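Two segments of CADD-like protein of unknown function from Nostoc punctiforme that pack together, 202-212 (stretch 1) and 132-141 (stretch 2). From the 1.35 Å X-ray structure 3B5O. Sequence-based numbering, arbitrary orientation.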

# COMPACT_ATOMS: atom_id res chain seq x y z
N GLU A 202 8.19 23.69 11.50
CA GLU A 202 7.07 24.46 10.93
C GLU A 202 6.32 23.73 9.82
O GLU A 202 5.22 24.14 9.44
CB GLU A 202 7.50 25.84 10.41
CG GLU A 202 8.65 25.85 9.44
CD GLU A 202 10.02 25.98 10.10
OE1 GLU A 202 10.19 25.57 11.27
OE2 GLU A 202 10.94 26.49 9.41
N GLU A 203 6.91 22.65 9.32
CA GLU A 203 6.24 21.81 8.31
C GLU A 203 5.74 20.45 8.82
O GLU A 203 5.26 19.62 8.03
CB GLU A 203 7.17 21.62 7.14
CG GLU A 203 7.67 22.93 6.48
CD GLU A 203 6.57 23.95 6.18
OE1 GLU A 203 5.45 23.56 5.78
OE2 GLU A 203 6.85 25.18 6.33
N PHE A 204 5.83 20.20 10.12
CA PHE A 204 5.29 18.95 10.68
C PHE A 204 3.80 18.78 10.37
O PHE A 204 3.33 17.68 10.10
CB PHE A 204 5.50 18.88 12.20
CG PHE A 204 6.90 18.52 12.64
CD1 PHE A 204 7.99 18.56 11.79
CD2 PHE A 204 7.13 18.19 13.96
CE1 PHE A 204 9.26 18.24 12.25
CE2 PHE A 204 8.41 17.88 14.41
CZ PHE A 204 9.47 17.91 13.56
N GLY A 205 3.05 19.87 10.39
CA GLY A 205 1.63 19.83 10.12
C GLY A 205 1.33 19.37 8.71
O GLY A 205 0.35 18.66 8.48
N GLU A 206 2.16 19.80 7.77
CA GLU A 206 1.97 19.41 6.35
C GLU A 206 2.32 17.93 6.16
O GLU A 206 1.62 17.21 5.46
CB GLU A 206 2.81 20.29 5.41
CG GLU A 206 2.16 21.65 5.16
CD GLU A 206 0.86 21.50 4.38
OE1 GLU A 206 0.93 21.24 3.16
OE2 GLU A 206 -0.24 21.58 4.99
N PHE A 207 3.37 17.48 6.83
CA PHE A 207 3.74 16.06 6.81
C PHE A 207 2.57 15.21 7.36
O PHE A 207 2.16 14.21 6.77
CB PHE A 207 5.02 15.85 7.61
CG PHE A 207 5.53 14.44 7.60
CD1 PHE A 207 5.08 13.51 8.53
CD2 PHE A 207 6.48 14.04 6.68
CE1 PHE A 207 5.56 12.22 8.55
CE2 PHE A 207 6.97 12.75 6.70
CZ PHE A 207 6.52 11.85 7.65
N ALA A 208 2.02 15.63 8.50
CA ALA A 208 0.87 14.93 9.09
C ALA A 208 -0.34 14.95 8.16
O ALA A 208 -1.04 13.95 8.04
CB ALA A 208 0.51 15.54 10.47
N ALA A 209 -0.60 16.09 7.54
CA ALA A 209 -1.72 16.21 6.62
C ALA A 209 -1.58 15.25 5.42
O ALA A 209 -2.56 14.63 5.00
CB ALA A 209 -1.88 17.65 6.14
N GLY A 210 -0.37 15.11 4.91
CA GLY A 210 -0.15 14.21 3.78
C GLY A 210 -0.37 12.77 4.20
O GLY A 210 -0.95 11.97 3.46
N PHE A 211 0.13 12.43 5.38
CA PHE A 211 -0.05 11.08 5.92
C PHE A 211 -1.53 10.77 6.07
O PHE A 211 -2.01 9.70 5.66
CB PHE A 211 0.67 11.00 7.27
CG PHE A 211 0.71 9.63 7.87
CD1 PHE A 211 -0.35 9.14 8.63
CD2 PHE A 211 1.85 8.86 7.76
CE1 PHE A 211 -0.28 7.86 9.19
CE2 PHE A 211 1.92 7.61 8.34
CZ PHE A 211 0.86 7.13 9.07
N ARG A 212 -2.26 11.68 6.71
CA ARG A 212 -3.68 11.52 6.94
C ARG A 212 -4.42 11.33 5.61
O ARG A 212 -5.29 10.47 5.47
CB ARG A 212 -4.23 12.76 7.64
CG ARG A 212 -5.73 12.78 7.81
CD ARG A 212 -6.18 11.77 8.82
NE ARG A 212 -5.91 12.26 10.16
CZ ARG A 212 -6.48 11.80 11.26
NH1 ARG A 212 -7.33 10.78 11.23
NH2 ARG A 212 -6.18 12.37 12.42
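Stretch 2 132-141: DRQVDYVLGA

Stretch 2 begins as a loop at 132-134 and becomes helical from V135 to A141, with the helix continuing beyond the segment. It lies against helix 204-212 of stretch 1. The two helices run in broadly the same direction, with 41° between their N-to-C directions and a signed crossing angle of -41°. Their axes approach to 6.3 Å, which is very close for two helices. Together the segments bury 565 Å² of surface.

D132 makes no contact with stretch 1, and its side chain is modelled only to CB. R133 is still extended, with phi/psi of -87/-169. Its side chain, m at chi1, chi2 and chi3, brings R133 NH2 to 3.2 Å from E206 OE1. This is a salt bridge with a weak hydrogen bond, and the carboxylate oxygen lies at the edge of the guanidinium, near its plane. Two waters reinforce the pair. Water 1 accepts from R133 NE and Q134 N and donates weakly to E206 OE1. Water 2 donates to E206 OE2 and accepts weakly from R133 NH2.

Q134 is the N-cap residue, right before the helix. Q134 NE2 donates to D136 OD1 at 2.9 Å within its own segment. Q134 NE2 also makes a weak hydrogen bond of 3.1 Å to E203 OE1; E203 is the N-cap residue of the other helix. The amide thus sits between two carboxylates, which matters because E203 OE1 and D136 OD1 are like charges only 4.4 Å apart.

V135 does not reach stretch 1. D136 points toward it, and D136 OD2 comes to 3.2 Å from E203 CB. Its backbone also takes part: D136 O faces F207 CA at 3.3 Å in a CA-H...O contact.

Y137 packs its backbone and its ring against stretch 1. Y137 CA lies 3.4 Å from E206 O, and Y137 O lies 3.4 Å from G210 CA, with an angle at H of 168°. The Y137 ring, with chi1 in t, lays one face against G210. G210 CA is 3.5 Å from the centroid of the Y137 ring and almost on the ring normal, a CH-pi contact. Y137 CE2 also meets A209 CB at 3.7 Å. A CB on G210 would fall 1.9 Å from Y137 O, so the bare glycine is what leaves room for this backbone.

V138 points away from stretch 1. L139 CB touches F207 CE2 at 4.2 Å, while the end of the leucine leads away.

G140 repeats the arrangement with the helices exchanged: here the glycine is in stretch 2 and the ring, F207, in stretch 1. G140 CA lies 3.3 Å from F207 O and 3.6 Å from the centroid of the F207 ring, over one face. A CB on G140 would clash with F207 O at 1.9 Å. G140 O in turn approaches F211 CA at 3.3 Å. The register reflects this closeness: F207 CA and G140 CA are 4.2 Å apart, and G210 CA and Y137 CA 4.4 Å.

A141 ends the segment with A141 CA 3.5 Å from G210 O and 4.3 Å from F211 CA.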

# COMPACT_ATOMS: atom_id res chain seq x y z
N ASP A 132 1.44 15.54 -5.79
CA ASP A 132 1.67 16.76 -6.52
C ASP A 132 1.83 17.98 -5.62
O ASP A 132 2.04 19.09 -6.12
CB ASP A 132 0.50 16.99 -7.50
N ARG A 133 1.75 17.80 -4.31
CA ARG A 133 1.83 18.91 -3.35
C ARG A 133 3.30 19.23 -2.99
O ARG A 133 4.21 18.74 -3.65
CB ARG A 133 1.03 18.52 -2.09
CG ARG A 133 -0.46 18.34 -2.35
CD ARG A 133 -1.23 19.65 -2.21
NE ARG A 133 -1.06 20.26 -0.90
CZ ARG A 133 -1.95 20.24 0.10
NH1 ARG A 133 -3.14 19.64 -0.03
NH2 ARG A 133 -1.64 20.84 1.24
N GLN A 134 3.53 20.06 -1.98
CA GLN A 134 4.91 20.40 -1.55
C GLN A 134 5.59 19.22 -0.84
O GLN A 134 4.94 18.30 -0.38
CB GLN A 134 4.95 21.68 -0.67
CG GLN A 134 4.74 21.46 0.86
CD GLN A 134 4.91 22.73 1.75
OE1 GLN A 134 4.29 23.78 1.50
NE2 GLN A 134 5.73 22.62 2.80
N VAL A 135 6.91 19.27 -0.77
CA VAL A 135 7.71 18.14 -0.34
C VAL A 135 7.30 17.55 1.01
O VAL A 135 7.26 16.33 1.15
CB VAL A 135 9.23 18.48 -0.37
CG1 VAL A 135 9.56 19.63 0.60
CG2 VAL A 135 10.08 17.24 -0.09
N ASP A 136 7.00 18.40 1.99
CA ASP A 136 6.67 17.88 3.31
C ASP A 136 5.40 17.02 3.31
O ASP A 136 5.36 15.95 3.90
CB ASP A 136 6.58 19.02 4.33
CG ASP A 136 7.82 19.89 4.32
OD1 ASP A 136 7.89 20.80 3.45
OD2 ASP A 136 8.74 19.65 5.15
N TYR A 137 4.40 17.50 2.61
CA TYR A 137 3.13 16.81 2.48
C TYR A 137 3.32 15.53 1.71
O TYR A 137 2.79 14.48 2.09
CB TYR A 137 2.16 17.71 1.75
CG TYR A 137 0.72 17.27 1.68
CD1 TYR A 137 0.30 16.36 0.71
CD2 TYR A 137 -0.24 17.79 2.54
CE1 TYR A 137 -1.01 15.99 0.60
CE2 TYR A 137 -1.56 17.43 2.43
CZ TYR A 137 -1.95 16.53 1.46
OH TYR A 137 -3.28 16.18 1.34
N VAL A 138 4.07 15.61 0.61
CA VAL A 138 4.30 14.42 -0.23
C VAL A 138 5.04 13.35 0.55
O VAL A 138 4.73 12.16 0.44
CB VAL A 138 5.05 14.78 -1.53
CG1 VAL A 138 5.45 13.52 -2.31
CG2 VAL A 138 4.18 15.70 -2.37
N LEU A 139 6.04 13.74 1.34
CA LEU A 139 6.76 12.76 2.13
C LEU A 139 5.91 12.18 3.26
O LEU A 139 6.13 11.05 3.66
CB LEU A 139 8.10 13.32 2.65
CG LEU A 139 9.29 12.95 1.77
CD1 LEU A 139 9.56 11.45 1.80
CD2 LEU A 139 9.11 13.40 0.33
N GLY A 140 4.94 12.95 3.77
CA GLY A 140 3.98 12.38 4.70
C GLY A 140 3.16 11.28 4.06
O GLY A 140 2.93 10.23 4.66
N ALA A 141 2.65 11.54 2.87
CA ALA A 141 1.91 10.51 2.14
C ALA A 141 2.80 9.29 1.85
O ALA A 141 2.35 8.13 1.89
CB ALA A 141 1.34 11.08 0.85
O HOH W 1 1.65 21.41 -0.06
O HOH W 2 -2.81 20.79 4.35